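Local coordinates for 3-hydroxyacyl-CoA dehydrogenase type-2 (Mycobacterium avium, PDB 3PPI), which probably catalyses the NAD-dependent oxidation of 3-hydroxyacyl-CoA to 3-oxoacyl-CoA, as a member of the short-chain dehydrogenase/reductase family, at residues Ala173-Ala176 against Gly177-Gln181. Residues are numbered along the deposited sequence; the frame is centred on the assembly and turned at random.
Sequences ASIA and GYEGQ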
# COMPACT_ATOMS: atom_id res chain seq x y z
N ALA A 173 2.03 4.14 15.03
CA ALA A 173 3.11 3.66 14.20
C ALA A 173 3.99 4.85 13.83
O ALA A 173 4.42 5.62 14.70
CB ALA A 173 2.54 2.98 12.98
N SER A 174 4.26 4.99 12.53
CA SER A 174 5.06 6.07 11.95
C SER A 174 5.08 5.80 10.47
O SER A 174 4.96 4.64 10.04
CB SER A 174 6.52 6.08 12.48
OG SER A 174 7.37 6.90 11.67
N ILE A 175 5.22 6.85 9.66
CA ILE A 175 5.35 6.63 8.24
C ILE A 175 6.70 5.99 7.91
O ILE A 175 6.90 5.51 6.80
CB ILE A 175 5.06 7.91 7.39
CG1 ILE A 175 6.08 9.02 7.69
CG2 ILE A 175 3.55 8.38 7.62
CD1 ILE A 175 5.92 10.29 6.79
N ALA A 176 7.61 5.94 8.88
CA ALA A 176 8.84 5.15 8.75
C ALA A 176 8.51 3.68 8.50
O ALA A 176 9.35 2.94 7.98
CB ALA A 176 9.74 5.29 10.00
N GLY A 177 7.31 3.26 8.92
CA GLY A 177 6.84 1.90 8.66
C GLY A 177 6.60 1.58 7.19
O GLY A 177 6.57 0.40 6.81
N TYR A 178 6.41 2.63 6.39
CA TYR A 178 6.19 2.54 4.96
C TYR A 178 7.42 2.99 4.15
O TYR A 178 7.64 2.51 3.03
CB TYR A 178 5.02 3.45 4.56
CG TYR A 178 3.62 3.08 5.06
CD1 TYR A 178 3.06 1.85 4.77
CD2 TYR A 178 2.85 4.01 5.77
CE1 TYR A 178 1.77 1.52 5.20
CE2 TYR A 178 1.56 3.72 6.20
CZ TYR A 178 1.02 2.47 5.90
OH TYR A 178 -0.25 2.14 6.31
N GLU A 179 8.20 3.92 4.70
CA GLU A 179 9.27 4.65 3.97
C GLU A 179 10.50 4.79 4.85
O GLU A 179 10.97 5.90 5.07
CB GLU A 179 8.77 6.09 3.66
CG GLU A 179 7.71 6.18 2.63
CD GLU A 179 6.52 7.02 3.02
OE1 GLU A 179 6.65 8.06 3.72
OE2 GLU A 179 5.43 6.61 2.60
N GLY A 180 10.99 3.68 5.39
CA GLY A 180 12.06 3.72 6.39
C GLY A 180 13.34 4.33 5.85
O GLY A 180 13.64 4.23 4.66
N GLN A 181 14.08 4.98 6.74
CA GLN A 181 15.23 5.78 6.33
C GLN A 181 16.54 5.12 6.65
O GLN A 181 16.58 4.17 7.45
CB GLN A 181 15.17 7.15 6.98
CG GLN A 181 13.91 7.92 6.55
CD GLN A 181 13.79 9.22 7.27
OE1 GLN A 181 13.57 9.24 8.48
NE2 GLN A 181 13.97 10.32 6.55
O HOH W 1 9.72 1.16 5.77
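The chi1 torsion of Ile-175 (63°) tucks CG1 between N and C of its own backbone, and CD1 extends along the side of the turn where the Glu-179 carboxylate lies. Glu-179 has CG beside its own backbone N, and its chain bends at chi2 (131°). This bend sets OE1 alongside the CB-CG1-CD1 branch of Ile-175. CD1 of Ile-175 is the nearest atom, 3.9 Å from OE1 of Glu-179, and the two side chains cross at a slant. Between these two side chains there is only van der Waals contact. The polar partners of the carboxylate lie elsewhere: OE2 forms a salt bridge with Arg-271, and OE1 accepts from the backbone N of Phe-278. These bonds probably favour the charged form.

The backbone of the same residues forms a compact turn. The N of Ala-176 donates to OG of Ser-174 at 3.0 Å, which is an ST turn. The O of Ser-174 accepts from the N of Gly-177 at 2.9 Å. The O of Ile-175 is held twice. Tyr-178 N approaches from above the carbonyl plane at 3.0 Å, whereas Glu-179 N lies in that plane at 2.9 Å.

Residues 173-181 follow strand 167-172 of the Rossmann-type parallel sheet and lead toward helix 185-205. In short-chain dehydrogenases the serine at this strand end is usually catalytic, together with the Tyr-x-x-x-Lys pair. Ser-174 touches Tyr-187 here, which is consistent with that arrangement.

Further along, a water joins Ala-176 to Gly-180. It donates to the O of Ala-176 at 2.9 Å and accepts from the N of Gly-180 at 2.8 Å. The O of Gly-180 accepts from Arg-203 of the second subunit.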